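Long-range contacts in Non-atp dependent l-selective hydantoinase (Arthrobacter aurescens, PDB 1GKR), which hydrolyses hydantoin rings with two zinc ions per subunit, preferring aryl to alkyl derivatives, with a stereoselectivity that depends on the substrate: residues Gly48-Met53 and Ile391-Ile396; Glu168-Ile173 and Ala231-Ile236; Leu227-Gly232 and Glu255-His260; Glu299-Gly304 and Gly353-Glu358. All coordinates share one frame; numbering follows the deposited sequence.

Contact 2 is the buried one, and purely apolar across its interface: a helix packs on the end of another helix and the turn leading into a strand. Contact 3 adjoins it, sharing Ala231 and Gly232, their centres about 9 Å apart; the strands they reach, 234-237 and 259-263, are parallel neighbours, but contact 3 is only partly buried and relies on amide groups and waters. Contacts 1 and 4 are also partly buried and touch through Leu357, which packs on Phe51 and Leu392. Contact 1 is a strand pairing supplemented by apolar side chains, whereas contact 4 grips the start of helix 357-372 with a carboxylate. Contacts 1 and 2 lie on opposite sides of the chain's centre.

Contact 1 of 4, residues Gly48-Met53 and Ile391-Ile396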
# COMPACT_ATOMS: atom_id res chain seq x y z
N GLY A 48 42.12 12.68 24.94
CA GLY A 48 41.60 13.13 26.22
C GLY A 48 40.15 12.77 26.45
O GLY A 48 39.44 13.47 27.17
N GLY A 49 39.71 11.67 25.84
CA GLY A 49 38.33 11.24 26.02
C GLY A 49 37.30 11.91 25.13
O GLY A 49 36.09 11.76 25.36
N LYS A 50 37.75 12.66 24.12
CA LYS A 50 36.78 13.29 23.22
C LYS A 50 36.31 12.23 22.23
O LYS A 50 36.92 11.17 22.11
CB LYS A 50 37.41 14.45 22.46
CG LYS A 50 37.97 15.54 23.36
CD LYS A 50 38.16 16.85 22.60
CE LYS A 50 39.19 17.73 23.28
NZ LYS A 50 40.52 17.07 23.23
N PHE A 51 35.22 12.51 21.54
CA PHE A 51 34.72 11.57 20.56
C PHE A 51 35.64 11.51 19.34
O PHE A 51 36.11 12.55 18.84
CB PHE A 51 33.33 11.96 20.10
CG PHE A 51 32.30 11.79 21.15
CD1 PHE A 51 31.93 10.51 21.56
CD2 PHE A 51 31.72 12.89 21.77
CE1 PHE A 51 30.99 10.33 22.58
CE2 PHE A 51 30.79 12.73 22.79
CZ PHE A 51 30.42 11.45 23.20
N VAL A 52 35.92 10.30 18.88
CA VAL A 52 36.74 10.11 17.70
C VAL A 52 35.86 9.36 16.70
O VAL A 52 35.23 8.38 17.05
CB VAL A 52 38.00 9.30 18.01
CG1 VAL A 52 38.74 8.96 16.72
CG2 VAL A 52 38.90 10.10 18.93
N MET A 53 35.80 9.85 15.46
CA MET A 53 34.99 9.21 14.43
C MET A 53 35.78 9.05 13.14
O MET A 53 36.84 9.66 12.97
CB MET A 53 33.73 10.03 14.14
CG MET A 53 34.03 11.40 13.56
SD MET A 53 32.53 12.34 13.25
CE MET A 53 32.17 11.86 11.61
N ILE A 391 39.10 14.10 15.60
CA ILE A 391 38.94 14.19 17.04
C ILE A 391 37.91 15.32 17.09
O ILE A 391 38.13 16.39 16.53
CB ILE A 391 40.23 14.59 17.76
CG1 ILE A 391 41.25 13.46 17.65
CG2 ILE A 391 39.93 14.89 19.22
CD1 ILE A 391 42.57 13.73 18.35
N LEU A 392 36.77 15.07 17.72
CA LEU A 392 35.72 16.07 17.80
C LEU A 392 35.73 16.89 19.08
O LEU A 392 36.35 16.52 20.06
CB LEU A 392 34.36 15.40 17.66
CG LEU A 392 33.74 15.25 16.27
CD1 LEU A 392 34.75 14.76 15.27
CD2 LEU A 392 32.57 14.30 16.39
N ASP A 393 35.04 18.01 19.05
CA ASP A 393 34.90 18.85 20.21
C ASP A 393 33.47 19.35 20.13
O ASP A 393 33.17 20.24 19.32
CB ASP A 393 35.87 20.03 20.16
CG ASP A 393 35.92 20.79 21.47
OD1 ASP A 393 34.85 21.07 22.06
OD2 ASP A 393 37.04 21.13 21.92
N LEU A 394 32.58 18.76 20.92
CA LEU A 394 31.18 19.15 20.91
C LEU A 394 30.88 20.28 21.87
O LEU A 394 29.72 20.58 22.15
CB LEU A 394 30.28 17.95 21.22
CG LEU A 394 30.15 16.83 20.18
CD1 LEU A 394 30.41 17.38 18.78
CD2 LEU A 394 31.15 15.76 20.47
N ASP A 395 31.91 20.92 22.38
CA ASP A 395 31.69 22.02 23.29
C ASP A 395 32.42 23.28 22.84
O ASP A 395 33.24 23.85 23.56
CB ASP A 395 32.11 21.61 24.70
CG ASP A 395 31.81 22.68 25.71
OD1 ASP A 395 30.67 23.21 25.69
OD2 ASP A 395 32.71 22.98 26.52
N ILE A 396 32.10 23.71 21.63
CA ILE A 396 32.69 24.89 21.01
C ILE A 396 31.64 25.98 20.95
O ILE A 396 30.44 25.73 21.03
CB ILE A 396 33.13 24.58 19.56
CG1 ILE A 396 34.22 23.51 19.56
CG2 ILE A 396 33.60 25.82 18.88
CD1 ILE A 396 35.41 23.85 20.44
O HOH W 1 34.26 15.30 21.66
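Val52 and Ile391 form an antiparallel non-hydrogen-bonded pair, CA to CA 4.7 Å, within strands 51-53 and 391-393, whose directions differ by 134°. One step along, Leu392 N donates to Phe51 O over 2.8 Å in a nearly straight bond. In place of a return bond, where the backbones splay apart, a water accepts from Phe51 N at 3.0 Å and donates weakly to Leu392 O. Strand 51-62 also pairs with strand 9-13, and strand 389-393 with strand 418-428, as expected where the beta domain of a hydantoinase, built from both chain ends, meets the TIM barrel. Beta-branched Val52 and Ile391 suit the extended backbone and share one face, Val52 CG2 4.3 Å from Ile391 CG1, near Cys9 and Val424. Toward helix 357-372, where it meets Leu360 and Val361, Met53 carries CG between its backbone N and carbonyl carbon (chi1 64°), and its flexible thioether crosses Leu392 at about a right angle, Met53 SD lying 3.7 Å from Leu392 CD2. Leu394 offers CD2 to the edge of the Phe51 ring, near its plane, while Leu357 also packs on Phe51. Lys50 runs its methylenes past Leu392 O, and its NZ, weakly bonded to Ala47 O, stays 5.5 Å from Asp393 OD2.

Contact 2 of 4, residues Glu168-Ile173 and Ala231-Ile236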
# COMPACT_ATOMS: atom_id res chain seq x y z
N GLU A 168 19.15 2.82 -20.79
CA GLU A 168 20.31 2.12 -21.34
C GLU A 168 21.51 2.26 -20.41
O GLU A 168 22.32 1.34 -20.27
CB GLU A 168 20.67 2.65 -22.73
CG GLU A 168 19.60 2.40 -23.76
CD GLU A 168 20.05 2.72 -25.17
OE1 GLU A 168 20.58 3.84 -25.39
OE2 GLU A 168 19.86 1.85 -26.05
N ILE A 169 21.61 3.42 -19.77
CA ILE A 169 22.70 3.67 -18.84
C ILE A 169 22.52 2.76 -17.64
O ILE A 169 23.49 2.18 -17.17
CB ILE A 169 22.71 5.14 -18.40
CG1 ILE A 169 23.06 6.02 -19.60
CG2 ILE A 169 23.69 5.35 -17.25
CD1 ILE A 169 23.05 7.51 -19.31
N PHE A 170 21.29 2.62 -17.16
CA PHE A 170 21.00 1.75 -16.02
C PHE A 170 21.45 0.33 -16.33
O PHE A 170 22.06 -0.33 -15.49
CB PHE A 170 19.51 1.74 -15.70
CG PHE A 170 19.06 2.87 -14.82
CD1 PHE A 170 19.86 3.99 -14.60
CD2 PHE A 170 17.80 2.84 -14.23
CE1 PHE A 170 19.41 5.05 -13.82
CE2 PHE A 170 17.34 3.89 -13.45
CZ PHE A 170 18.15 5.00 -13.24
N GLN A 171 21.15 -0.14 -17.54
CA GLN A 171 21.57 -1.49 -17.91
C GLN A 171 23.08 -1.62 -17.94
O GLN A 171 23.62 -2.61 -17.44
CB GLN A 171 21.01 -1.88 -19.26
CG GLN A 171 19.51 -1.89 -19.30
CD GLN A 171 18.98 -2.28 -20.66
OE1 GLN A 171 19.44 -1.77 -21.69
NE2 GLN A 171 18.01 -3.18 -20.67
N GLU A 172 23.79 -0.65 -18.51
CA GLU A 172 25.25 -0.76 -18.52
C GLU A 172 25.78 -0.80 -17.09
O GLU A 172 26.60 -1.65 -16.76
CB GLU A 172 25.91 0.40 -19.26
CG GLU A 172 26.30 0.09 -20.71
CD GLU A 172 27.26 -1.09 -20.84
OE1 GLU A 172 28.35 -1.07 -20.22
OE2 GLU A 172 26.93 -2.04 -21.58
N ILE A 173 25.30 0.12 -16.25
CA ILE A 173 25.73 0.19 -14.85
C ILE A 173 25.51 -1.13 -14.13
O ILE A 173 26.36 -1.56 -13.35
CB ILE A 173 24.97 1.29 -14.08
CG1 ILE A 173 25.31 2.67 -14.65
CG2 ILE A 173 25.35 1.24 -12.62
CD1 ILE A 173 26.79 2.99 -14.61
N ALA A 231 15.93 -2.50 -14.35
CA ALA A 231 17.34 -2.68 -14.67
C ALA A 231 18.17 -3.39 -13.60
O ALA A 231 19.11 -4.10 -13.93
CB ALA A 231 17.97 -1.33 -14.97
N GLY A 232 17.84 -3.17 -12.33
CA GLY A 232 18.55 -3.81 -11.23
C GLY A 232 19.89 -3.24 -10.80
O GLY A 232 20.63 -3.87 -10.03
N CYS A 233 20.23 -2.04 -11.27
CA CYS A 233 21.50 -1.40 -10.93
C CYS A 233 21.40 -0.67 -9.60
O CYS A 233 20.33 -0.22 -9.22
CB CYS A 233 21.85 -0.37 -12.01
SG CYS A 233 20.52 0.85 -12.30
N ARG A 234 22.52 -0.55 -8.88
CA ARG A 234 22.50 0.16 -7.61
C ARG A 234 22.25 1.63 -7.97
O ARG A 234 22.97 2.21 -8.78
CB ARG A 234 23.82 0.03 -6.87
CG ARG A 234 23.63 0.18 -5.38
CD ARG A 234 24.89 0.57 -4.67
NE ARG A 234 25.77 -0.53 -4.29
CZ ARG A 234 25.42 -1.56 -3.53
NH1 ARG A 234 24.19 -1.66 -3.07
NH2 ARG A 234 26.33 -2.47 -3.19
N LEU A 235 21.23 2.22 -7.37
CA LEU A 235 20.85 3.59 -7.65
C LEU A 235 20.79 4.47 -6.41
O LEU A 235 20.25 4.07 -5.39
CB LEU A 235 19.47 3.58 -8.30
CG LEU A 235 18.76 4.94 -8.35
CD1 LEU A 235 19.54 5.84 -9.27
CD2 LEU A 235 17.33 4.80 -8.84
N ILE A 236 21.36 5.66 -6.49
CA ILE A 236 21.28 6.57 -5.36
C ILE A 236 20.62 7.84 -5.85
O ILE A 236 21.14 8.46 -6.76
CB ILE A 236 22.65 7.01 -4.83
CG1 ILE A 236 23.44 5.83 -4.30
CG2 ILE A 236 22.45 8.04 -3.73
CD1 ILE A 236 24.81 6.23 -3.78
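Cys233 sets its sulfur obliquely against the Phe170 ring, SG 4.0 Å from the ring centroid and 30° off the normal, a sulfur-aromatic contact. With SG between its own backbone N and carbonyl carbon (chi1 54°), the sulfur turns to the root of the ring, 3.5 Å from Phe170 CG. Ala231 brings its methyl to the same end, CB 3.5 Å from Phe170 CB and close to the ring plane; a small residue fits so near the helix backbone. At the far end of the ring Leu235 CD1 lies 4.3 Å from Phe170 CZ. One helical turn after Phe170, the branched Ile173 lays CG2 against Cys233 CB at 3.9 Å.

Further out, Ile180 of strand 179-182 touches Phe170, Ile173 and Cys233, while Leu227 and Gln228 also pack on the ring. Gly232, with positive phi, ends helix 214-231 and turns the chain into strand 234-237, which is bonded through Arg234 and Ile236 to Ile180 and leads on to the zinc ligand His239. This is the outer layer of a TIM barrel, where helices cover the strands. Gln171, whose CB points away from 231-236, accepts at OE1 from Gln196 NE2 of the second subunit. With no hydrogen bond crossing between 168-173 and 231-236, their attachment depends on shape and dispersion, the polarisable sulfur adding to what the methyl groups give the ring.

Contact 3 of 4, residues Leu227-Gly232 and Glu255-His260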
# COMPACT_ATOMS: atom_id res chain seq x y z
N LEU A 227 12.32 2.51 -13.37
CA LEU A 227 13.32 2.04 -14.32
C LEU A 227 14.40 1.22 -13.64
O LEU A 227 14.92 0.29 -14.25
CB LEU A 227 13.98 3.22 -15.06
CG LEU A 227 13.05 4.21 -15.77
CD1 LEU A 227 13.85 5.01 -16.77
CD2 LEU A 227 11.96 3.47 -16.48
N GLN A 228 14.75 1.53 -12.40
CA GLN A 228 15.78 0.73 -11.76
C GLN A 228 15.14 -0.62 -11.44
O GLN A 228 15.77 -1.68 -11.57
CB GLN A 228 16.32 1.43 -10.50
CG GLN A 228 15.83 0.85 -9.21
CD GLN A 228 16.55 -0.42 -8.84
OE1 GLN A 228 15.96 -1.30 -8.23
NE2 GLN A 228 17.82 -0.51 -9.18
N LYS A 229 13.88 -0.57 -11.04
CA LYS A 229 13.12 -1.77 -10.73
C LYS A 229 13.31 -2.79 -11.84
O LYS A 229 13.39 -3.99 -11.59
CB LYS A 229 11.65 -1.40 -10.60
CG LYS A 229 10.67 -2.55 -10.52
CD LYS A 229 10.77 -3.31 -9.22
CE LYS A 229 9.51 -4.13 -8.95
NZ LYS A 229 8.30 -3.27 -8.72
N GLU A 230 13.41 -2.30 -13.07
CA GLU A 230 13.57 -3.15 -14.25
C GLU A 230 15.03 -3.44 -14.60
O GLU A 230 15.34 -4.51 -15.10
CB GLU A 230 12.90 -2.48 -15.43
CG GLU A 230 12.68 -3.37 -16.61
CD GLU A 230 11.58 -4.38 -16.37
OE1 GLU A 230 10.77 -4.18 -15.41
OE2 GLU A 230 11.53 -5.38 -17.13
N ALA A 231 15.93 -2.50 -14.35
CA ALA A 231 17.34 -2.68 -14.67
C ALA A 231 18.17 -3.39 -13.60
O ALA A 231 19.11 -4.10 -13.93
CB ALA A 231 17.97 -1.33 -14.97
N GLY A 232 17.84 -3.17 -12.33
CA GLY A 232 18.55 -3.81 -11.23
C GLY A 232 19.89 -3.24 -10.80
O GLY A 232 20.63 -3.87 -10.03
N GLU A 255 11.09 -2.72 -0.31
CA GLU A 255 10.45 -3.79 -1.08
C GLU A 255 11.47 -4.63 -1.83
O GLU A 255 11.09 -5.44 -2.65
CB GLU A 255 9.44 -3.21 -2.07
CG GLU A 255 8.19 -2.66 -1.40
CD GLU A 255 7.21 -2.02 -2.36
OE1 GLU A 255 6.14 -1.57 -1.90
OE2 GLU A 255 7.51 -1.95 -3.57
N GLY A 256 12.75 -4.42 -1.56
CA GLY A 256 13.77 -5.20 -2.24
C GLY A 256 14.61 -4.49 -3.30
O GLY A 256 15.60 -5.05 -3.78
N GLN A 257 14.24 -3.27 -3.67
CA GLN A 257 15.01 -2.53 -4.68
C GLN A 257 16.31 -1.96 -4.11
O GLN A 257 16.32 -1.38 -3.03
CB GLN A 257 14.17 -1.41 -5.28
CG GLN A 257 12.94 -1.88 -6.02
CD GLN A 257 12.29 -0.77 -6.82
OE1 GLN A 257 11.08 -0.57 -6.76
NE2 GLN A 257 13.11 -0.03 -7.57
N ASP A 258 17.40 -2.15 -4.85
CA ASP A 258 18.72 -1.66 -4.43
C ASP A 258 18.80 -0.15 -4.71
O ASP A 258 19.62 0.31 -5.49
CB ASP A 258 19.81 -2.40 -5.21
CG ASP A 258 21.21 -2.17 -4.65
OD1 ASP A 258 21.30 -1.48 -3.61
OD2 ASP A 258 22.21 -2.67 -5.22
N VAL A 259 17.94 0.62 -4.06
CA VAL A 259 17.90 2.05 -4.26
C VAL A 259 18.13 2.74 -2.93
O VAL A 259 17.77 2.20 -1.89
CB VAL A 259 16.54 2.46 -4.82
CG1 VAL A 259 16.28 1.67 -6.07
CG2 VAL A 259 15.44 2.19 -3.79
N HIS A 260 18.73 3.92 -2.95
CA HIS A 260 19.04 4.64 -1.72
C HIS A 260 18.77 6.12 -1.78
O HIS A 260 18.76 6.73 -2.85
CB HIS A 260 20.49 4.40 -1.37
CG HIS A 260 20.87 2.97 -1.53
ND1 HIS A 260 20.92 2.10 -0.47
CD2 HIS A 260 21.09 2.24 -2.64
CE1 HIS A 260 21.16 0.88 -0.92
NE2 HIS A 260 21.26 0.94 -2.24
O HOH W 2 17.31 -3.93 -7.03
O HOH W 3 9.19 -2.34 -5.72
O HOH W 4 22.42 -4.21 -7.64
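Gln228 accepts a hydrogen bond at OE1 from Gln257 NE2, 3.2 Å long with an N-H...O angle of 156°. The donor lies in the carbonyl plane of Gln228, on a lone pair, and the two amides, only 16° apart in plane, slide past each other in opposite directions. Glutamine suits both positions, since each amide can give and take: Gln257 NE2 also bonds to Leu225 O, and Gln228 OE1 accepts a second hydrogen bond from a water that in turn accepts from Asp258 N at 2.8 Å. Gln228 CG and the amide carbon CD rest on Val259 CG1. An alanine at Gln228 would probably leave Gln257 NE2 without one of its two acceptors and open a gap beside Val259 CG1.

Next in the helix, Lys229 crosses Gln257 at about a right angle, with Lys229 CB 3.6 Å from Gln257 NE2 and Lys229 CD 3.7 Å from Gln257 OE1. Its long chain suits this solvent-exposed position: NZ makes a weak bond to a water that donates to both Glu255 OE2 and Gln257 OE1. At the helix end, Gly232 O accepts a hydrogen bond from a water that also donates to Asp258 OD2. The other carboxylate oxygen, Asp258 OD1, accepts from His260 NE2 at 2.8 Å and forms a salt bridge with Arg234.

Gly256, with positive phi, is the C-prime residue of the Schellman motif closing helix 243-254. Such a tight helix-to-strand turn, feeding strand 259-263 alongside parallel strand 234-237, is typical of the TIM barrel, at the end of the strands remote from the metals.

Contact 4 of 4, residues Glu299-Gly304 and Gly353-Glu358; sequences EQLENG and GRLSLE
Glu302 grips Ser356 with both carboxylate oxygens. Ser356 N donates to Glu302 OE1 over 2.6 Å, meeting it on the syn side but 27° out of the carboxylate plane, and Ser356 OG donates to the syn lone pair of Glu302 OE2 over 3.2 Å. Ser356 is the N-cap of helix 357-372, and its OG also accepts from Arg359 N; serine suits the place because one hydroxyl can do both. Glu302 reaches across with CG anti to its backbone N (chi1 180°) and a bend at chi2. Its negative charge beside the helix's first turn is probably favourable to the helix dipole. An alanine at Glu302 would probably leave Ser356 N and OG without these acceptors and the hydroxyl freer to turn.

The pairing joins this cap to the last turn of helix 291-303, where Gly304, with positive phi, completes a Schellman motif; Glu302 O also accepts from Arg359 NH1. Arg354 turns to a cation-pi contact with Trp298 of the same helix, while Arg354 O lies 3.7 Å from Glu302 CB. Beside the polar grip, on the side facing Met345 of helix 341-350, the leucines pack: Leu301 CD1 lies 3.9 Å from both Leu355 CD1 and Leu355 CD2.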
# COMPACT_ATOMS: atom_id res chain seq x y z
N GLU A 299 13.15 13.91 11.29
CA GLU A 299 12.70 12.68 11.92
C GLU A 299 13.19 11.51 11.07
O GLU A 299 13.74 10.53 11.57
CB GLU A 299 11.18 12.63 11.99
CG GLU A 299 10.58 13.47 13.08
CD GLU A 299 9.06 13.45 13.03
OE1 GLU A 299 8.49 12.35 12.83
OE2 GLU A 299 8.44 14.53 13.18
N GLN A 300 12.99 11.62 9.77
CA GLN A 300 13.40 10.57 8.86
C GLN A 300 14.89 10.31 8.98
O GLN A 300 15.34 9.16 8.87
CB GLN A 300 13.04 10.97 7.44
CG GLN A 300 11.57 11.29 7.27
CD GLN A 300 11.21 11.58 5.85
OE1 GLN A 300 11.84 12.43 5.20
NE2 GLN A 300 10.19 10.90 5.34
N LEU A 301 15.67 11.36 9.21
CA LEU A 301 17.11 11.23 9.32
C LEU A 301 17.47 10.36 10.51
O LEU A 301 18.12 9.32 10.36
CB LEU A 301 17.76 12.61 9.49
CG LEU A 301 19.18 12.86 8.99
CD1 LEU A 301 19.87 13.77 9.99
CD2 LEU A 301 19.95 11.58 8.82
N GLU A 302 17.04 10.76 11.69
CA GLU A 302 17.35 10.00 12.90
C GLU A 302 16.74 8.61 12.86
O GLU A 302 17.28 7.68 13.45
CB GLU A 302 16.86 10.76 14.14
CG GLU A 302 17.11 10.07 15.49
CD GLU A 302 18.59 9.73 15.79
OE1 GLU A 302 19.48 10.56 15.49
OE2 GLU A 302 18.84 8.64 16.35
N ASN A 303 15.63 8.47 12.14
CA ASN A 303 14.97 7.18 12.08
C ASN A 303 15.48 6.20 11.02
O ASN A 303 14.99 5.08 10.92
CB ASN A 303 13.47 7.38 11.94
CG ASN A 303 12.83 7.85 13.24
OD1 ASN A 303 13.10 7.29 14.29
ND2 ASN A 303 12.00 8.88 13.16
N GLY A 304 16.45 6.62 10.23
CA GLY A 304 16.99 5.72 9.23
C GLY A 304 16.43 5.73 7.82
O GLY A 304 16.83 4.88 7.03
N GLY A 353 20.27 17.62 20.17
CA GLY A 353 19.52 16.43 20.51
C GLY A 353 18.64 15.76 19.49
O GLY A 353 17.96 14.80 19.83
N ARG A 354 18.61 16.23 18.24
CA ARG A 354 17.76 15.56 17.26
C ARG A 354 18.47 14.58 16.32
O ARG A 354 17.89 14.11 15.35
CB ARG A 354 16.94 16.59 16.47
CG ARG A 354 17.73 17.73 15.95
CD ARG A 354 16.98 19.02 16.16
NE ARG A 354 15.86 19.21 15.24
CZ ARG A 354 15.86 20.10 14.26
NH1 ARG A 354 16.92 20.89 14.06
NH2 ARG A 354 14.78 20.23 13.49
N LEU A 355 19.72 14.25 16.64
CA LEU A 355 20.49 13.30 15.85
C LEU A 355 21.54 12.66 16.73
O LEU A 355 22.24 13.36 17.47
CB LEU A 355 21.19 14.00 14.68
CG LEU A 355 22.05 13.11 13.77
CD1 LEU A 355 21.23 11.98 13.18
CD2 LEU A 355 22.64 13.94 12.66
N SER A 356 21.67 11.34 16.67
CA SER A 356 22.66 10.68 17.50
C SER A 356 23.99 10.59 16.76
O SER A 356 24.02 10.56 15.52
CB SER A 356 22.20 9.28 17.88
OG SER A 356 22.00 8.49 16.73
N LEU A 357 25.08 10.58 17.51
CA LEU A 357 26.40 10.49 16.91
C LEU A 357 26.48 9.23 16.08
O LEU A 357 27.06 9.24 14.99
CB LEU A 357 27.48 10.45 17.99
CG LEU A 357 28.09 11.80 18.37
CD1 LEU A 357 28.95 11.67 19.61
CD2 LEU A 357 28.92 12.29 17.21
N GLU A 358 25.91 8.14 16.58
CA GLU A 358 25.95 6.87 15.89
C GLU A 358 25.32 6.94 14.52
O GLU A 358 25.86 6.41 13.55
CB GLU A 358 25.27 5.77 16.71
CG GLU A 358 25.98 5.42 18.01
CD GLU A 358 25.43 6.18 19.21
OE1 GLU A 358 25.10 7.38 19.06
OE2 GLU A 358 25.36 5.58 20.30